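Bacteriocin (Pseudomonas syringae pv. tomato, PDB 4FZL) kills susceptible bacteria as a colicin M-like bacteriocin, syringacin M, a calcium-binding enzyme that degrades the peptidoglycan precursor lipid II. Local coordinates at residues R139-S145 with G174-A180; W184-I190 with S231-S237; A110-I116 with Y224-G230; T96-A100 with W162-G166; A49-A54 with V89-M95. One frame throughout, in Å; residues are numbered along the deposited sequence. Where two conformers were deposited one is given.

Contact 1. Residues R139-S145 with G174-A180; sequences RPVGTSS and GTIDKNA
An antiparallel ladder joins Gly-142 to Lys-178 and Ser-144 to Ile-176 at one end of the elongated sheet of the colicin M family domain. Both are hydrogen-bonded pairs: Gly-142 N gives to Lys-178 O at 2.7 Å and Ile-176 N to Ser-144 O, also at 2.7 Å, and the reverse bonds complete each pair. Thr-143 and Asp-177 form the non-hydrogen-bonded pair between them, where Thr-143 CA lies 3.2 Å from Ile-176 O. Asp-177, a magnesium ligand in a crystal structure of this protein though no magnesium is bound to it here, has its CB on the Thr-143 face, while its carboxylate leans back toward the strand of Gly-142.

On the other face Ile-176 holds CG1 anti to the carbonyl carbon (chi1 -64°), which carries CD1 over the centre of the Arg-139 guanidinium, 3.3 Å from CZ, the two side chains meeting at about a right angle. At the edge of that group NH1 donates to Ser-144 OG at 2.9 Å and to Ser-145 O at 3.0 Å, so its rotation is set. Val-141, just before the strand, places CG2 3.1 Å from Asn-179 O.

Arg-139 NE and NH2 reach back to the carbonyls of Ile-135 and Val-134 at the end of helix 129-135, and strand 184-197 lies along the far edge of strand 167-178, its Trp-184 and Phe-186 packing on Ile-176.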
# COMPACT_ATOMS: atom_id res chain seq x y z
N ARG A 139 -14.87 17.66 30.54
CA ARG A 139 -14.87 16.27 31.01
C ARG A 139 -14.94 16.08 32.50
O ARG A 139 -14.26 16.77 33.25
CB ARG A 139 -13.62 15.56 30.55
CG ARG A 139 -13.92 14.65 29.41
CD ARG A 139 -12.63 14.16 28.84
NE ARG A 139 -12.67 14.36 27.39
CZ ARG A 139 -13.39 13.61 26.55
NH1 ARG A 139 -14.12 12.58 27.00
NH2 ARG A 139 -13.37 13.90 25.25
N PRO A 140 -15.71 15.05 32.93
CA PRO A 140 -15.67 14.72 34.35
C PRO A 140 -14.29 14.18 34.75
O PRO A 140 -13.59 13.58 33.93
CB PRO A 140 -16.75 13.64 34.49
CG PRO A 140 -16.90 13.03 33.13
CD PRO A 140 -16.50 14.09 32.13
N VAL A 141 -13.92 14.42 36.01
CA VAL A 141 -12.84 13.68 36.63
C VAL A 141 -13.33 12.23 36.61
O VAL A 141 -14.55 11.98 36.66
CB VAL A 141 -12.60 14.17 38.08
CG1 VAL A 141 -11.66 13.24 38.86
CG2 VAL A 141 -12.07 15.60 38.04
N GLY A 142 -12.41 11.29 36.51
CA GLY A 142 -12.75 9.89 36.33
C GLY A 142 -12.68 9.52 34.85
O GLY A 142 -11.93 10.14 34.07
N THR A 143 -13.48 8.53 34.47
CA THR A 143 -13.49 7.97 33.14
C THR A 143 -14.53 8.61 32.25
O THR A 143 -15.63 8.88 32.69
CB THR A 143 -13.74 6.45 33.20
OG1 THR A 143 -12.54 5.81 33.65
CG2 THR A 143 -14.13 5.90 31.82
N SER A 144 -14.16 8.81 30.98
CA SER A 144 -15.12 9.19 29.95
C SER A 144 -14.66 8.68 28.60
O SER A 144 -13.53 8.29 28.43
CB SER A 144 -15.32 10.72 29.85
OG SER A 144 -14.09 11.37 29.64
N SER A 145 -15.52 8.80 27.61
CA SER A 145 -15.31 8.17 26.34
C SER A 145 -14.89 9.19 25.25
O SER A 145 -15.28 10.39 25.31
CB SER A 145 -16.61 7.46 25.98
OG SER A 145 -17.50 8.38 25.40
N GLY A 174 -11.69 5.25 22.40
CA GLY A 174 -11.31 4.73 23.68
C GLY A 174 -11.85 5.56 24.81
O GLY A 174 -12.89 6.22 24.71
N THR A 175 -11.15 5.47 25.94
CA THR A 175 -11.57 6.11 27.17
C THR A 175 -10.43 7.00 27.69
O THR A 175 -9.20 6.71 27.51
CB THR A 175 -12.04 5.05 28.21
OG1 THR A 175 -10.98 4.17 28.55
CG2 THR A 175 -13.26 4.20 27.69
N ILE A 176 -10.85 8.05 28.37
CA ILE A 176 -9.96 9.00 29.00
C ILE A 176 -10.21 8.93 30.49
O ILE A 176 -11.35 8.97 30.91
CB ILE A 176 -10.27 10.40 28.52
CG1 ILE A 176 -10.00 10.52 27.04
CG2 ILE A 176 -9.52 11.44 29.34
CD1 ILE A 176 -10.63 11.74 26.45
N ASP A 177 -9.13 8.81 31.26
CA ASP A 177 -9.16 8.82 32.71
C ASP A 177 -8.51 10.14 33.07
O ASP A 177 -7.38 10.40 32.65
CB ASP A 177 -8.33 7.68 33.34
CG ASP A 177 -8.39 7.71 34.87
OD1 ASP A 177 -9.47 8.00 35.42
OD2 ASP A 177 -7.36 7.47 35.53
N LYS A 178 -9.22 10.96 33.84
CA LYS A 178 -8.70 12.26 34.24
C LYS A 178 -8.80 12.45 35.76
O LYS A 178 -9.76 11.99 36.37
CB LYS A 178 -9.48 13.37 33.54
CG LYS A 178 -8.90 14.75 33.78
CD LYS A 178 -9.69 15.86 33.10
CE LYS A 178 -11.17 15.59 33.13
NZ LYS A 178 -12.04 16.78 32.82
N ASN A 179 -7.79 13.14 36.31
CA ASN A 179 -7.66 13.65 37.70
C ASN A 179 -8.55 14.83 38.09
O ASN A 179 -9.06 15.54 37.23
CB ASN A 179 -6.24 14.21 37.89
CG ASN A 179 -5.31 13.27 38.57
OD1 ASN A 179 -5.70 12.19 39.01
ND2 ASN A 179 -4.05 13.67 38.66
N ALA A 180 -8.66 15.09 39.39
CA ALA A 180 -9.13 16.41 39.83
C ALA A 180 -8.03 17.48 39.58
O ALA A 180 -8.34 18.67 39.48
CB ALA A 180 -9.63 16.40 41.29

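Contact 2. Residues W184-I190 with S231-S237; sequences WTFSGEI and SLPVTVS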
# COMPACT_ATOMS: atom_id res chain seq x y z
N TRP A 184 -4.43 13.64 32.55
CA TRP A 184 -5.26 12.59 31.92
C TRP A 184 -4.46 11.59 31.14
O TRP A 184 -3.35 11.90 30.66
CB TRP A 184 -6.31 13.19 30.99
CG TRP A 184 -5.69 14.09 29.93
CD1 TRP A 184 -5.51 15.48 30.00
CD2 TRP A 184 -5.11 13.69 28.62
NE1 TRP A 184 -4.90 15.95 28.86
CE2 TRP A 184 -4.63 14.93 27.99
CE3 TRP A 184 -4.95 12.49 27.94
CZ2 TRP A 184 -4.03 14.94 26.73
CZ3 TRP A 184 -4.33 12.50 26.67
CH2 TRP A 184 -3.89 13.70 26.08
N THR A 185 -5.02 10.38 31.05
CA THR A 185 -4.53 9.32 30.17
C THR A 185 -5.65 8.84 29.26
O THR A 185 -6.85 8.72 29.66
CB THR A 185 -3.97 8.14 30.96
OG1 THR A 185 -2.93 8.62 31.79
CG2 THR A 185 -3.36 7.06 30.00
N PHE A 186 -5.27 8.63 28.00
CA PHE A 186 -6.18 8.06 27.02
C PHE A 186 -5.65 6.67 26.71
O PHE A 186 -4.45 6.51 26.53
CB PHE A 186 -6.20 8.90 25.73
CG PHE A 186 -6.90 8.20 24.60
CD1 PHE A 186 -8.29 8.32 24.44
CD2 PHE A 186 -6.20 7.32 23.79
CE1 PHE A 186 -8.98 7.59 23.45
CE2 PHE A 186 -6.90 6.58 22.79
CZ PHE A 186 -8.24 6.74 22.61
N SER A 187 -6.52 5.68 26.74
CA SER A 187 -6.20 4.33 26.26
C SER A 187 -7.26 3.92 25.27
O SER A 187 -8.46 4.08 25.50
CB SER A 187 -6.13 3.29 27.40
OG SER A 187 -7.43 2.93 27.89
N GLY A 188 -6.82 3.43 24.13
CA GLY A 188 -7.73 3.02 23.14
C GLY A 188 -7.09 2.52 21.92
O GLY A 188 -6.06 1.88 22.03
N GLU A 189 -7.68 2.82 20.77
CA GLU A 189 -7.24 2.23 19.49
C GLU A 189 -7.42 3.25 18.36
O GLU A 189 -8.31 4.10 18.42
CB GLU A 189 -8.17 1.03 19.13
CG GLU A 189 -8.09 -0.20 20.00
CD GLU A 189 -9.08 -1.28 19.54
OE1 GLU A 189 -10.18 -0.93 19.07
OE2 GLU A 189 -8.72 -2.48 19.65
N ILE A 190 -6.58 3.12 17.35
CA ILE A 190 -6.72 3.77 16.07
C ILE A 190 -7.28 2.71 15.09
O ILE A 190 -6.73 1.60 15.02
CB ILE A 190 -5.39 4.36 15.53
CG1 ILE A 190 -4.96 5.58 16.32
CG2 ILE A 190 -5.45 4.74 14.02
CD1 ILE A 190 -3.52 5.94 16.19
N SER A 231 -7.03 -2.74 14.23
CA SER A 231 -6.85 -1.66 15.12
C SER A 231 -5.46 -1.65 15.66
O SER A 231 -4.83 -2.71 15.75
CB SER A 231 -7.94 -1.74 16.20
OG SER A 231 -7.69 -2.89 17.00
N LEU A 232 -4.98 -0.45 15.97
CA LEU A 232 -3.68 -0.24 16.56
C LEU A 232 -3.91 0.31 17.97
O LEU A 232 -4.38 1.46 18.13
CB LEU A 232 -2.90 0.78 15.80
CG LEU A 232 -2.56 0.36 14.37
CD1 LEU A 232 -1.91 1.56 13.64
CD2 LEU A 232 -1.71 -0.90 14.39
N PRO A 233 -3.60 -0.52 19.00
CA PRO A 233 -3.80 0.01 20.32
C PRO A 233 -2.83 1.09 20.60
O PRO A 233 -1.66 0.97 20.18
CB PRO A 233 -3.58 -1.18 21.27
CG PRO A 233 -3.07 -2.28 20.45
CD PRO A 233 -3.14 -1.91 19.00
N VAL A 234 -3.29 2.14 21.28
CA VAL A 234 -2.48 3.29 21.66
C VAL A 234 -2.82 3.87 23.02
O VAL A 234 -3.98 3.79 23.46
CB VAL A 234 -2.62 4.47 20.66
CG1 VAL A 234 -2.05 4.03 19.28
CG2 VAL A 234 -4.01 5.00 20.53
N THR A 235 -1.84 4.55 23.61
CA THR A 235 -1.98 5.26 24.87
C THR A 235 -1.36 6.66 24.75
O THR A 235 -0.27 6.81 24.17
CB THR A 235 -1.29 4.44 25.96
OG1 THR A 235 0.08 4.26 25.59
CG2 THR A 235 -1.94 3.08 26.05
N VAL A 236 -2.03 7.66 25.31
CA VAL A 236 -1.58 9.03 25.23
C VAL A 236 -1.94 9.66 26.56
O VAL A 236 -3.03 9.43 27.11
CB VAL A 236 -2.27 9.82 24.09
CG1 VAL A 236 -1.60 11.16 23.92
CG2 VAL A 236 -2.21 9.06 22.76
N SER A 237 -1.02 10.46 27.08
CA SER A 237 -1.31 11.22 28.28
C SER A 237 -1.02 12.71 28.11
O SER A 237 -0.36 13.13 27.16
CB SER A 237 -0.49 10.65 29.42
OG SER A 237 -0.82 9.28 29.59
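Trp-184 leans across Ser-237 and Val-236 of the neighbouring strand. Its CB carries CG between the backbone N and the carbonyl carbon (chi1 55°), which swings the indole over the partner strand. Beyond CG, CE3 lies 3.7 Å from Val-236 O, and CZ3 comes closer to the same oxygen, at 3.4 Å. CZ2 passes 4.0 Å from Ser-237 C. At the far end CH2 meets both Ser-237 C and the methyl CG1 of Val-236, the latter at 4.0 Å. One ring face thus rests on the Ser-237 carbonyl carbon, displaced toward the rim, while NE1 makes a weak hydrogen bond to Gln-136.

Strands 184-197 and 232-238 run antiparallel here, with Phe-186/Val-236, Gly-188/Val-234 and Ile-190/Leu-232 as hydrogen-bonded pairs in the mixed sheet of this colicin M-like domain. The CZ end of the Phe-186 ring closes over Gly-188, which has no side chain. Val-234 sits between two neighbours, CG2 at the edge of the Phe-186 ring and CG1 3.9 Å from Ile-190 CD1. On the opposite face Thr-185 OG1 and Ser-237 OG share a hydrogen bond of 3.1 Å. Farther along, Glu-189 OE1 forms a salt bridge with Arg-191.

Contact 3. Residues A110-I116 with Y224-G230; sequences APLTFPI and YSIEIPG
Leu-112 meets Tyr-224 and Ile-226 where two short strands, 112-113 and 224-227, run parallel. With CG anti to the backbone N (chi1 165°), the leucine puts its CD2 methyl 3.4 Å from Tyr-224 CE1 and as near to the phenol oxygen, the two side chains crossing at a slant. Its backbone is held on both sides of the residue: Leu-112 N donates to Ser-225 O at 3.1 Å, and Leu-112 O receives Glu-227 N at 2.9 Å.

Ile-116 marks the other end. Phe-114 N to Glu-227 O (2.8 Å) and Ile-116 N to Pro-229 O (2.9 Å) continue the backbone bonding beyond the strands, without further bridges, while Ile-116 CG2 lies 3.5 Å from Gly-230 C. The isoleucine also crosses Ile-228 at about a right angle, its CB 4.0 Å from Ile-228 CG2.

Glu-227 lies between them on the more exposed face. Its extended chain brings OE1 to a water, 2.8 Å away, that also hydrogen-bonds Thr-113 OG1, so the two polar groups are joined indirectly.

Tyr-224 OH hydrogen-bonds Ala-100 O in helix 96-106, and Phe-114 and Ile-226 pack on helix 159-165. Strand 184-197 runs along the other edge of strand 224-227, pairing Asp-195, a calcium ligand, with Ile-226.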
# COMPACT_ATOMS: atom_id res chain seq x y z
N ALA A 110 -12.25 -5.18 -7.97
CA ALA A 110 -12.43 -5.92 -6.70
C ALA A 110 -11.83 -5.12 -5.56
O ALA A 110 -10.81 -4.47 -5.74
CB ALA A 110 -11.76 -7.30 -6.76
N PRO A 111 -12.46 -5.13 -4.37
CA PRO A 111 -11.74 -4.51 -3.24
C PRO A 111 -10.39 -5.19 -2.93
O PRO A 111 -10.24 -6.39 -3.23
CB PRO A 111 -12.68 -4.73 -2.05
CG PRO A 111 -13.98 -5.19 -2.61
CD PRO A 111 -13.71 -5.76 -3.97
N LEU A 112 -9.42 -4.48 -2.31
CA LEU A 112 -8.08 -4.97 -1.96
C LEU A 112 -8.03 -4.67 -0.44
O LEU A 112 -8.70 -3.73 0.08
CB LEU A 112 -7.03 -4.10 -2.81
CG LEU A 112 -5.57 -3.92 -2.69
CD1 LEU A 112 -4.96 -5.26 -2.95
CD2 LEU A 112 -4.98 -3.01 -3.74
N THR A 113 -7.25 -5.45 0.29
CA THR A 113 -7.03 -5.26 1.73
C THR A 113 -5.66 -4.74 2.01
O THR A 113 -4.70 -5.26 1.45
CB THR A 113 -7.30 -6.55 2.50
OG1 THR A 113 -8.64 -6.95 2.23
CG2 THR A 113 -7.04 -6.37 3.99
N PHE A 114 -5.56 -3.70 2.84
CA PHE A 114 -4.31 -3.13 3.29
C PHE A 114 -4.36 -3.17 4.82
O PHE A 114 -4.85 -2.28 5.43
CB PHE A 114 -4.09 -1.69 2.81
CG PHE A 114 -2.65 -1.22 2.84
CD1 PHE A 114 -1.64 -1.86 3.50
CD2 PHE A 114 -2.31 -0.06 2.22
CE1 PHE A 114 -0.36 -1.40 3.48
CE2 PHE A 114 -1.04 0.45 2.24
CZ PHE A 114 -0.05 -0.24 2.89
N PRO A 115 -3.94 -4.30 5.42
CA PRO A 115 -4.09 -4.40 6.89
C PRO A 115 -3.50 -3.18 7.61
O PRO A 115 -2.38 -2.74 7.26
CB PRO A 115 -3.35 -5.70 7.23
CG PRO A 115 -3.48 -6.49 5.92
CD PRO A 115 -3.33 -5.50 4.82
N ILE A 116 -4.20 -2.67 8.62
CA ILE A 116 -3.72 -1.39 9.20
C ILE A 116 -2.27 -1.47 9.70
O ILE A 116 -1.54 -0.49 9.65
CB ILE A 116 -4.76 -0.89 10.27
CG1 ILE A 116 -4.59 0.59 10.58
CG2 ILE A 116 -4.67 -1.73 11.57
CD1 ILE A 116 -5.72 1.23 11.38
N TYR A 224 -11.18 1.30 -7.31
CA TYR A 224 -11.59 0.30 -6.37
C TYR A 224 -11.41 0.79 -4.94
O TYR A 224 -10.75 1.82 -4.70
CB TYR A 224 -10.81 -0.99 -6.64
CG TYR A 224 -9.29 -0.88 -6.48
CD1 TYR A 224 -8.69 -1.00 -5.23
CD2 TYR A 224 -8.45 -0.59 -7.56
CE1 TYR A 224 -7.31 -0.96 -5.14
CE2 TYR A 224 -7.06 -0.46 -7.43
CZ TYR A 224 -6.52 -0.67 -6.20
OH TYR A 224 -5.16 -0.56 -6.04
N SER A 225 -11.92 0.01 -4.00
CA SER A 225 -11.90 0.31 -2.57
C SER A 225 -10.71 -0.43 -1.97
O SER A 225 -10.51 -1.61 -2.21
CB SER A 225 -13.27 -0.09 -1.97
OG SER A 225 -13.23 -0.03 -0.55
N ILE A 226 -9.99 0.26 -1.07
CA ILE A 226 -8.98 -0.31 -0.26
C ILE A 226 -9.56 -0.36 1.17
O ILE A 226 -9.82 0.67 1.81
CB ILE A 226 -7.63 0.45 -0.31
CG1 ILE A 226 -7.07 0.45 -1.74
CG2 ILE A 226 -6.59 -0.17 0.64
CD1 ILE A 226 -5.68 1.00 -1.89
N GLU A 227 -9.70 -1.59 1.68
CA GLU A 227 -10.14 -1.83 3.05
C GLU A 227 -8.95 -1.83 3.95
O GLU A 227 -7.93 -2.42 3.58
CB GLU A 227 -10.90 -3.15 3.15
CG GLU A 227 -12.09 -3.15 2.26
CD GLU A 227 -12.99 -4.36 2.34
OE1 GLU A 227 -12.68 -5.31 3.05
OE2 GLU A 227 -14.05 -4.29 1.71
N ILE A 228 -9.05 -1.18 5.10
CA ILE A 228 -7.89 -0.97 5.97
C ILE A 228 -8.27 -1.52 7.38
O ILE A 228 -8.50 -0.75 8.31
CB ILE A 228 -7.44 0.48 6.05
CG1 ILE A 228 -7.23 1.06 4.70
CG2 ILE A 228 -6.17 0.55 6.86
CD1 ILE A 228 -6.85 2.57 4.66
N PRO A 229 -8.41 -2.88 7.47
CA PRO A 229 -8.99 -3.46 8.65
C PRO A 229 -8.02 -3.49 9.81
O PRO A 229 -6.82 -3.46 9.58
CB PRO A 229 -9.36 -4.90 8.19
CG PRO A 229 -8.21 -5.24 7.24
CD PRO A 229 -8.02 -3.92 6.48
N GLY A 230 -8.56 -3.61 11.05
CA GLY A 230 -7.77 -3.85 12.24
C GLY A 230 -7.71 -2.61 13.12
O GLY A 230 -8.18 -1.56 12.79
O HOH W 1 -10.40 -6.53 4.23

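Contact 4. Residues T96-A100 with W162-G166; sequences TPFHA and WLTLG. With CA (calcium ion), chain C.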
# COMPACT_ATOMS: atom_id res chain seq x y z
N THR A 96 4.49 -2.65 -2.70
CA THR A 96 3.08 -2.35 -2.42
C THR A 96 2.46 -1.33 -3.41
O THR A 96 1.38 -1.58 -3.96
CB THR A 96 2.87 -1.98 -0.97
OG1 THR A 96 2.82 -3.17 -0.20
CG2 THR A 96 1.49 -1.23 -0.75
N PRO A 97 3.16 -0.21 -3.70
CA PRO A 97 2.47 0.72 -4.64
C PRO A 97 2.31 0.08 -6.04
O PRO A 97 1.41 0.41 -6.77
CB PRO A 97 3.37 1.96 -4.70
CG PRO A 97 4.47 1.69 -3.76
CD PRO A 97 4.29 0.41 -3.03
N PHE A 98 3.26 -0.80 -6.42
CA PHE A 98 3.13 -1.50 -7.69
C PHE A 98 1.99 -2.49 -7.68
O PHE A 98 1.33 -2.75 -8.69
CB PHE A 98 4.42 -2.21 -8.05
CG PHE A 98 5.55 -1.26 -8.36
CD1 PHE A 98 5.66 -0.67 -9.60
CD2 PHE A 98 6.48 -0.95 -7.39
CE1 PHE A 98 6.74 0.22 -9.86
CE2 PHE A 98 7.54 -0.06 -7.64
CZ PHE A 98 7.64 0.54 -8.89
N HIS A 99 1.80 -3.11 -6.53
CA HIS A 99 0.68 -4.06 -6.38
C HIS A 99 -0.65 -3.30 -6.54
O HIS A 99 -1.54 -3.75 -7.25
CB HIS A 99 0.82 -4.78 -4.97
CG HIS A 99 -0.16 -5.89 -4.76
ND1 HIS A 99 -0.09 -6.70 -3.68
CD2 HIS A 99 -1.16 -6.40 -5.57
CE1 HIS A 99 -1.03 -7.65 -3.75
NE2 HIS A 99 -1.68 -7.50 -4.91
N ALA A 100 -0.77 -2.14 -5.91
CA ALA A 100 -1.96 -1.31 -6.04
C ALA A 100 -2.12 -0.86 -7.50
O ALA A 100 -3.28 -0.72 -8.01
CB ALA A 100 -1.93 -0.15 -5.06
N TRP A 162 1.89 6.36 1.36
CA TRP A 162 1.28 7.53 0.77
C TRP A 162 1.05 7.37 -0.73
O TRP A 162 0.09 7.89 -1.26
CB TRP A 162 2.11 8.78 1.09
CG TRP A 162 1.53 10.03 0.52
CD1 TRP A 162 0.49 10.80 1.02
CD2 TRP A 162 1.96 10.67 -0.71
NE1 TRP A 162 0.21 11.86 0.13
CE2 TRP A 162 1.09 11.83 -0.91
CE3 TRP A 162 2.94 10.39 -1.66
CZ2 TRP A 162 1.21 12.66 -2.03
CZ3 TRP A 162 3.07 11.23 -2.75
CH2 TRP A 162 2.24 12.35 -2.93
N LEU A 163 1.96 6.75 -1.44
CA LEU A 163 1.80 6.57 -2.88
C LEU A 163 0.55 5.81 -3.20
O LEU A 163 -0.11 6.05 -4.23
CB LEU A 163 3.01 5.84 -3.44
CG LEU A 163 4.32 6.61 -3.54
CD1 LEU A 163 5.55 5.79 -3.89
CD2 LEU A 163 4.15 7.88 -4.40
N THR A 164 0.18 4.91 -2.29
CA THR A 164 -0.98 4.06 -2.48
C THR A 164 -2.26 4.72 -1.93
O THR A 164 -3.30 4.67 -2.59
CB THR A 164 -0.77 2.73 -1.73
OG1 THR A 164 0.40 2.06 -2.29
CG2 THR A 164 -2.01 1.88 -1.80
N LEU A 165 -2.18 5.34 -0.75
CA LEU A 165 -3.35 5.84 0.00
C LEU A 165 -3.59 7.36 -0.03
O LEU A 165 -4.71 7.84 0.18
CB LEU A 165 -3.17 5.48 1.48
CG LEU A 165 -3.22 3.95 1.75
CD1 LEU A 165 -2.92 3.69 3.22
CD2 LEU A 165 -4.56 3.34 1.30
N GLY A 166 -2.51 8.14 -0.19
CA GLY A 166 -2.64 9.57 -0.07
C GLY A 166 -3.06 9.96 1.36
O GLY A 166 -2.41 9.56 2.36
CA CA C . -6.85 8.44 0.04
O HOH W 2 -5.94 10.55 -0.89
O HOH W 3 -6.40 7.86 -1.83
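Van der Waals packing joins Thr-164 to Thr-96, Pro-97 and Ala-100. The hydroxyl branch of Thr-164 faces the first turn of the opposing helix: OG1 lies 3.4 Å from Pro-97 CA and 3.8 Å from Thr-96 CG2, and the two threonine side chains cross at about a right angle. With OG1 beside the backbone N (chi1 -61°), the methyl CG2 is anti to that N and reaches Ala-100 CB at 3.8 Å. Pro-97 CB also touches Leu-163 CB, 4.1 Å away, and the side chain of Trp-207 touches both of these residues.

In the fold, the start of helix 96-106 is thereby set against the last turn of helix 159-165, deep in the helical part of the molecule.

Metal coordination occupies the end of the second helix. Leu-165 O binds the calcium ion at 2.2 Å; two waters, Asn-167 and Asp-195 also belong to its shell. Backbone hydrogen bonding closes the same turn, as Gly-166 N donates to Trp-162 O at 2.8 Å before Gly-166 leaves the helix with positive phi.

Contact 5. Residues A49-A54 with V89-M95; sequences ADQREA and VLSGGLM
Ser-91 OG lies within hydrogen-bonding distance of two carboxylates and accepts from a backbone amide: Asp-50 OD1 is 2.7 Å from it and Glu-53 OE2 3.1 Å, while Gly-93 N donates to it at 2.8 Å. The last bond makes residues 91-93 an ST turn, set in the loop that leads into helix 96-106 and laid against the C-terminal part of helix 37-54.

Asp-50 serves the loop with both oxygens. Its CG stands anti to the backbone N (chi1 -175°), directing the carboxylate at Ser-91, whose N-H meets OD2 from the syn side at 3.2 Å, well out of the carboxylate plane. His-99 ND1 and Thr-96 OG1 of the following helix bind OD2 and OD1 in turn, so this buried acid ties helix, loop and next helix together. A water donates to Asp-50 OD1 and Glu-53 OE2 and accepts from Met-95 N, bridging the two acids.

Gln-51 bends at chi2 (75°) toward Val-89, crossing it at about a right angle, and OE1 receives Val-89 N at 2.9 Å. Alongside, the Ala-54 methyl packs on the valine, its CB 3.8 Å from Val-89 CG1.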
# COMPACT_ATOMS: atom_id res chain seq x y z
N ALA A 49 4.67 -10.93 -5.82
CA ALA A 49 5.71 -11.00 -4.82
C ALA A 49 5.23 -10.22 -3.55
O ALA A 49 5.45 -10.63 -2.42
CB ALA A 49 7.00 -10.40 -5.39
N ASP A 50 4.59 -9.07 -3.77
CA ASP A 50 4.04 -8.33 -2.65
C ASP A 50 3.01 -9.15 -1.90
O ASP A 50 2.96 -9.11 -0.68
CB ASP A 50 3.35 -7.06 -3.14
CG ASP A 50 2.86 -6.17 -2.03
OD1 ASP A 50 3.71 -5.50 -1.38
OD2 ASP A 50 1.68 -6.10 -1.80
N GLN A 51 2.11 -9.81 -2.63
CA GLN A 51 1.16 -10.69 -2.00
C GLN A 51 1.86 -11.75 -1.08
O GLN A 51 1.43 -12.03 0.03
CB GLN A 51 0.27 -11.33 -3.09
CG GLN A 51 -0.84 -12.27 -2.65
CD GLN A 51 -2.00 -11.59 -2.05
OE1 GLN A 51 -2.33 -10.52 -2.48
NE2 GLN A 51 -2.63 -12.20 -1.07
N ARG A 52 2.90 -12.38 -1.62
CA ARG A 52 3.62 -13.32 -0.84
C ARG A 52 4.34 -12.68 0.40
O ARG A 52 4.37 -13.32 1.46
CB ARG A 52 4.66 -14.12 -1.63
CG ARG A 52 4.06 -15.03 -2.69
CD ARG A 52 5.14 -15.95 -3.19
NE ARG A 52 4.69 -16.80 -4.29
CZ ARG A 52 5.38 -17.86 -4.74
NH1 ARG A 52 6.55 -18.20 -4.20
NH2 ARG A 52 4.91 -18.56 -5.76
N GLU A 53 4.90 -11.48 0.24
CA GLU A 53 5.44 -10.77 1.39
C GLU A 53 4.32 -10.50 2.45
O GLU A 53 4.59 -10.64 3.66
CB GLU A 53 6.13 -9.48 0.99
CG GLU A 53 6.91 -8.82 2.09
CD GLU A 53 7.67 -7.56 1.65
OE1 GLU A 53 8.75 -7.28 2.23
OE2 GLU A 53 7.21 -6.89 0.73
N ALA A 54 3.10 -10.21 2.00
CA ALA A 54 2.02 -10.00 2.94
C ALA A 54 1.70 -11.27 3.74
O ALA A 54 1.15 -11.19 4.84
CB ALA A 54 0.75 -9.54 2.26
N VAL A 89 -3.98 -8.70 -0.93
CA VAL A 89 -3.54 -8.10 0.29
C VAL A 89 -2.23 -7.39 -0.01
O VAL A 89 -1.26 -7.98 -0.50
CB VAL A 89 -3.29 -9.16 1.39
CG1 VAL A 89 -2.86 -8.46 2.70
CG2 VAL A 89 -4.56 -10.01 1.61
N LEU A 90 -2.15 -6.17 0.44
CA LEU A 90 -0.97 -5.33 0.37
C LEU A 90 -0.05 -5.52 1.61
O LEU A 90 -0.45 -5.45 2.73
CB LEU A 90 -1.29 -3.86 0.24
CG LEU A 90 -2.16 -3.43 -0.95
CD1 LEU A 90 -2.67 -1.97 -1.00
CD2 LEU A 90 -1.43 -3.77 -2.26
N SER A 91 1.21 -5.77 1.33
CA SER A 91 2.11 -5.97 2.39
C SER A 91 2.65 -4.78 3.17
O SER A 91 3.16 -4.97 4.29
CB SER A 91 3.31 -6.76 1.81
OG SER A 91 4.32 -5.93 1.26
N GLY A 92 2.64 -3.62 2.55
CA GLY A 92 3.32 -2.46 3.08
C GLY A 92 4.80 -2.38 2.76
O GLY A 92 5.50 -1.44 3.18
N GLY A 93 5.27 -3.34 1.97
CA GLY A 93 6.62 -3.37 1.56
C GLY A 93 6.94 -2.59 0.27
O GLY A 93 6.12 -1.89 -0.25
N LEU A 94 8.18 -2.79 -0.23
CA LEU A 94 8.75 -2.10 -1.38
C LEU A 94 7.78 -2.07 -2.59
O LEU A 94 7.58 -1.01 -3.27
CB LEU A 94 9.98 -2.86 -1.84
CG LEU A 94 10.81 -2.35 -2.99
CD1 LEU A 94 11.15 -0.87 -2.76
CD2 LEU A 94 12.04 -3.23 -3.09
N MET A 95 7.14 -3.23 -2.83
CA MET A 95 6.34 -3.39 -4.05
C MET A 95 4.88 -3.09 -3.86
O MET A 95 4.06 -3.27 -4.80
CB MET A 95 6.57 -4.75 -4.70
CG MET A 95 7.97 -4.77 -5.42
SD MET A 95 8.38 -6.40 -5.98
CE MET A 95 10.02 -6.17 -6.63
O HOH W 4 6.47 -5.41 -1.30
O HOH W 5 9.73 -4.94 1.23

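How the contacts relate
Along the chain contact 5 closes first, and contacts 4, 3 and 1 open in turn before contact 2; contact 4 alternates with contacts 1 and 3. Contacts 3, 4 and 5 cluster around helix 96-106, with centres 11 to 13 Å apart, and contacts 3 and 4 lie near the calcium site. Contacts 1 and 2 lie out along the sheet, 13 Å apart between centres and joined through neighbouring strands 167-178 and 184-197. Contact 3 connects the two groups: its strand 224-227 pairs with strand 184-197 and leads into strand 232-238 of contact 2. Contact 1 is about 40 Å from contact 5, centre to centre, reflecting an elongated molecule whose helical part and sheet are linked through strands 184-197 and 224-227.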